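Local coordinates for conserved domain protein (Streptococcus pneumoniae, PDB 2I7R) that is of unknown function but belongs to the glyoxalase/bleomycin resistance/dioxygenase superfamily and forms a two-chain assembly, at residues E24-K29 and L110-Y115. Residues are numbered along the deposited sequence; the frame is centred on the assembly and turned at random.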
ATOM      1  N   GLU A  24      -6.668   1.691 -14.674  1.00 20.74           N
ATOM      2  CA  GLU A  24      -6.467   0.818 -15.853  1.00 21.75           C
ATOM      3  C   GLU A  24      -5.621   1.440 -16.978  1.00 22.21           C
ATOM      4  O   GLU A  24      -4.781   0.759 -17.551  1.00 22.10           O
ATOM      5  CB  GLU A  24      -7.807   0.329 -16.413  1.00 21.51           C
ATOM      6  CG  GLU A  24      -8.682  -0.325 -15.361  1.00 22.56           C
ATOM      7  CD  GLU A  24      -9.996  -0.874 -15.900  1.00 24.08           C
ATOM      8  OE1 GLU A  24     -10.697  -0.179 -16.673  1.00 25.09           O
ATOM      9  OE2 GLU A  24     -10.327  -2.018 -15.519  1.00 27.82           O
ATOM     10  N   HIS A  25      -5.847   2.721 -17.302  1.00 22.48           N
ATOM     11  CA  HIS A  25      -5.020   3.391 -18.310  1.00 22.72           C
ATOM     12  C   HIS A  25      -3.589   3.535 -17.803  1.00 22.53           C
ATOM     13  O   HIS A  25      -2.635   3.252 -18.528  1.00 21.97           O
ATOM     14  CB  HIS A  25      -5.582   4.756 -18.705  1.00 23.14           C
ATOM     15  CG  HIS A  25      -6.888   4.682 -19.417  1.00 26.09           C
ATOM     16  ND1 HIS A  25      -8.067   5.111 -18.852  1.00 30.51           N
ATOM     17  CD2 HIS A  25      -7.206   4.219 -20.648  1.00 28.73           C
ATOM     18  CE1 HIS A  25      -9.058   4.919 -19.705  1.00 31.89           C
ATOM     19  NE2 HIS A  25      -8.559   4.385 -20.806  1.00 31.57           N
ATOM     20  N   ILE A  26      -3.437   3.941 -16.546  1.00 22.36           N
ATOM     21  CA  ILE A  26      -2.091   4.100 -16.004  1.00 22.08           C
ATOM     22  C   ILE A  26      -1.313   2.780 -15.950  1.00 21.85           C
ATOM     23  O   ILE A  26      -0.131   2.742 -16.275  1.00 22.09           O
ATOM     24  CB  ILE A  26      -2.130   4.739 -14.635  1.00 22.44           C
ATOM     25  CG1 ILE A  26      -2.542   6.209 -14.775  1.00 22.62           C
ATOM     26  CG2 ILE A  26      -0.756   4.567 -13.925  1.00 23.00           C
ATOM     27  CD1 ILE A  26      -3.093   6.794 -13.532  1.00 23.18           C
ATOM     28  N   LEU A  27      -1.977   1.706 -15.539  1.00 21.02           N
ATOM     29  CA  LEU A  27      -1.329   0.429 -15.352  1.00 21.29           C
ATOM     30  C   LEU A  27      -1.293  -0.358 -16.657  1.00 23.24           C
ATOM     31  O   LEU A  27      -0.552  -1.345 -16.785  1.00 23.18           O
ATOM     32  CB  LEU A  27      -2.078  -0.380 -14.299  1.00 21.09           C
ATOM     33  CG  LEU A  27      -1.994   0.063 -12.834  1.00 20.49           C
ATOM     34  CD1 LEU A  27      -3.009  -0.728 -11.999  1.00 17.84           C
ATOM     35  CD2 LEU A  27      -0.532  -0.067 -12.314  1.00 15.17           C
ATOM     36  N   ASP A  28      -2.115   0.083 -17.617  1.00 24.51           N
ATOM     37  CA  ASP A  28      -2.246  -0.576 -18.905  1.00 25.54           C
ATOM     38  C   ASP A  28      -2.724  -2.015 -18.700  1.00 26.08           C
ATOM     39  O   ASP A  28      -2.296  -2.925 -19.404  1.00 25.88           O
ATOM     40  CB  ASP A  28      -0.908  -0.567 -19.652  1.00 25.65           C
ATOM     41  CG  ASP A  28      -1.042  -0.970 -21.079  1.00 25.61           C
ATOM     42  OD1 ASP A  28      -2.110  -0.748 -21.660  1.00 27.37           O
ATOM     43  OD2 ASP A  28      -0.065  -1.504 -21.622  1.00 27.37           O
ATOM     44  N   LYS A  29      -3.591  -2.217 -17.718  1.00 26.28           N
ATOM     45  CA  LYS A  29      -4.289  -3.506 -17.590  1.00 27.37           C
ATOM     46  C   LYS A  29      -5.630  -3.274 -16.959  1.00 27.07           C
ATOM     47  O   LYS A  29      -5.800  -2.329 -16.161  1.00 26.68           O
ATOM     48  CB  LYS A  29      -3.483  -4.554 -16.795  1.00 27.82           C
ATOM     49  CG  LYS A  29      -3.434  -4.345 -15.316  1.00 29.64           C
ATOM     50  CD  LYS A  29      -2.457  -5.326 -14.680  1.00 32.19           C
ATOM     51  CE  LYS A  29      -3.001  -6.736 -14.644  1.00 35.44           C
ATOM     52  NZ  LYS A  29      -1.878  -7.690 -14.372  1.00 37.38           N
ATOM     53  N   LEU A 110      -3.366   9.343  -5.411  1.00 17.32           N
ATOM     54  CA  LEU A 110      -2.344   8.258  -5.429  1.00 17.20           C
ATOM     55  C   LEU A 110      -1.173   8.703  -6.266  1.00 17.29           C
ATOM     56  O   LEU A 110      -1.378   9.427  -7.234  1.00 17.92           O
ATOM     57  CB  LEU A 110      -2.854   6.949  -6.018  1.00 16.13           C
ATOM     58  CG  LEU A 110      -4.046   6.350  -5.270  1.00 16.45           C
ATOM     59  CD1 LEU A 110      -4.792   5.404  -6.142  1.00 16.34           C
ATOM     60  CD2 LEU A 110      -3.566   5.742  -4.000  1.00 11.56           C
ATOM     61  N   VAL A 111       0.017   8.249  -5.880  1.00 16.26           N
ATOM     62  CA  VAL A 111       1.270   8.466  -6.601  1.00 15.75           C
ATOM     63  C   VAL A 111       1.891   7.085  -6.877  1.00 16.39           C
ATOM     64  O   VAL A 111       1.964   6.213  -6.000  1.00 15.40           O
ATOM     65  CB  VAL A 111       2.287   9.342  -5.771  1.00 16.51           C
ATOM     66  CG1 VAL A 111       3.670   9.429  -6.478  1.00 13.71           C
ATOM     67  CG2 VAL A 111       1.700  10.782  -5.406  1.00 13.48           C
ATOM     68  N   LEU A 112       2.322   6.886  -8.105  1.00 16.38           N
ATOM     69  CA  LEU A 112       2.841   5.580  -8.503  1.00 17.99           C
ATOM     70  C   LEU A 112       4.280   5.762  -8.944  1.00 18.33           C
ATOM     71  O   LEU A 112       4.622   6.784  -9.559  1.00 18.00           O
ATOM     72  CB  LEU A 112       1.992   4.931  -9.612  1.00 16.85           C
ATOM     73  CG  LEU A 112       0.622   4.391  -9.121  1.00 19.27           C
ATOM     74  CD1 LEU A 112      -0.387   5.511  -8.998  1.00 20.49           C
ATOM     75  CD2 LEU A 112       0.064   3.284 -10.049  1.00 19.78           C
ATOM     76  N   ASP A 113       5.108   4.774  -8.616  1.00 18.20           N
ATOM     77  CA  ASP A 113       6.483   4.721  -9.123  1.00 19.03           C
ATOM     78  C   ASP A 113       6.650   3.455  -9.938  1.00 19.23           C
ATOM     79  O   ASP A 113       6.437   2.358  -9.433  1.00 19.37           O
ATOM     80  CB  ASP A 113       7.475   4.753  -7.953  1.00 19.25           C
ATOM     81  CG  ASP A 113       8.927   4.586  -8.385  1.00 20.73           C
ATOM     82  OD1 ASP A 113       9.276   5.007  -9.498  1.00 22.40           O
ATOM     83  OD2 ASP A 113       9.716   4.039  -7.603  1.00 18.95           O
ATOM     84  N   PHE A 114       6.973   3.615 -11.219  1.00 19.90           N
ATOM     85  CA  PHE A 114       7.418   2.501 -12.051  1.00 19.74           C
ATOM     86  C   PHE A 114       8.961   2.494 -12.032  1.00 19.78           C
ATOM     87  O   PHE A 114       9.591   3.444 -12.493  1.00 19.09           O
ATOM     88  CB  PHE A 114       6.863   2.644 -13.472  1.00 20.89           C
ATOM     89  CG  PHE A 114       5.350   2.665 -13.534  1.00 21.37           C
ATOM     90  CD1 PHE A 114       4.635   1.485 -13.695  1.00 21.94           C
ATOM     91  CD2 PHE A 114       4.647   3.861 -13.415  1.00 21.93           C
ATOM     92  CE1 PHE A 114       3.231   1.499 -13.769  1.00 25.79           C
ATOM     93  CE2 PHE A 114       3.239   3.894 -13.485  1.00 23.65           C
ATOM     94  CZ  PHE A 114       2.528   2.718 -13.653  1.00 23.79           C
ATOM     95  N   TYR A 115       9.556   1.434 -11.480  1.00 19.71           N
ATOM     96  CA  TYR A 115      10.994   1.415 -11.242  1.00 20.89           C
ATOM     97  C   TYR A 115      11.651   0.070 -11.620  1.00 21.42           C
ATOM     98  O   TYR A 115      10.979  -0.932 -11.765  1.00 19.57           O
ATOM     99  CB  TYR A 115      11.327   1.800  -9.769  1.00 21.16           C
ATOM    100  CG  TYR A 115      11.160   0.655  -8.773  1.00 20.47           C
ATOM    101  CD1 TYR A 115      12.263   0.002  -8.227  1.00 18.87           C
ATOM    102  CD2 TYR A 115       9.886   0.215  -8.409  1.00 18.58           C
ATOM    103  CE1 TYR A 115      12.094  -1.062  -7.325  1.00 19.86           C
ATOM    104  CE2 TYR A 115       9.709  -0.811  -7.517  1.00 18.80           C
ATOM    105  CZ  TYR A 115      10.813  -1.449  -6.977  1.00 21.25           C
ATOM    106  OH  TYR A 115      10.588  -2.490  -6.114  1.00 24.19           O
TER
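Ile26 and Leu112 mark the nearest backbone approach, with their CA atoms 9.1 Å apart; no hydrogen bond crosses this gap, so the last turn of helix 16-27 meets strand 111-116 through side chains, apart from one carbonyl. Leu112 and Phe114, two residues apart on the strand, both point toward the helix. Ile26 does the same from its side. Ile26 CG2, anti to the backbone N, reaches the edge of the Phe114 ring, in the ring plane, 3.8 Å from Phe114 CZ; the two side chains cross at about a right angle. Ile26 O also approaches that rim carbon, at 3.7 Å from Phe114 CZ, but obliquely to the ring, and the same carbonyl oxygen accepts a hydrogen bond from Arg80 NH2, on helix 74-84. Chain order and sheet topology fit the paired βαβββ modules of the glyoxalase superfamily: the chain forms two mixed four-stranded sheets, each of order 1-4-3-2, and here helix 16-27 packs on strand 111-116 of the sheet 65-70/111-116/100-105/88-94. Leu112 CD2 is the methyl shared by both helix residues, 4.1 Å from Leu27 CD2 and 4.2 Å from Ile26 CG2. Leu27 leaves its backbone across the line to the strand rather than straight at it, and its CD2 branch makes the contact, coming also within 4.3 Å of Phe114 CE1. All four side chains are buried. Beyond the pair, Leu27 touches Phe41 and Ile43 of the first sheet, Ile69 of the second, and Met4 of the second subunit, whereas Phe114 lies against Val104 and Val71.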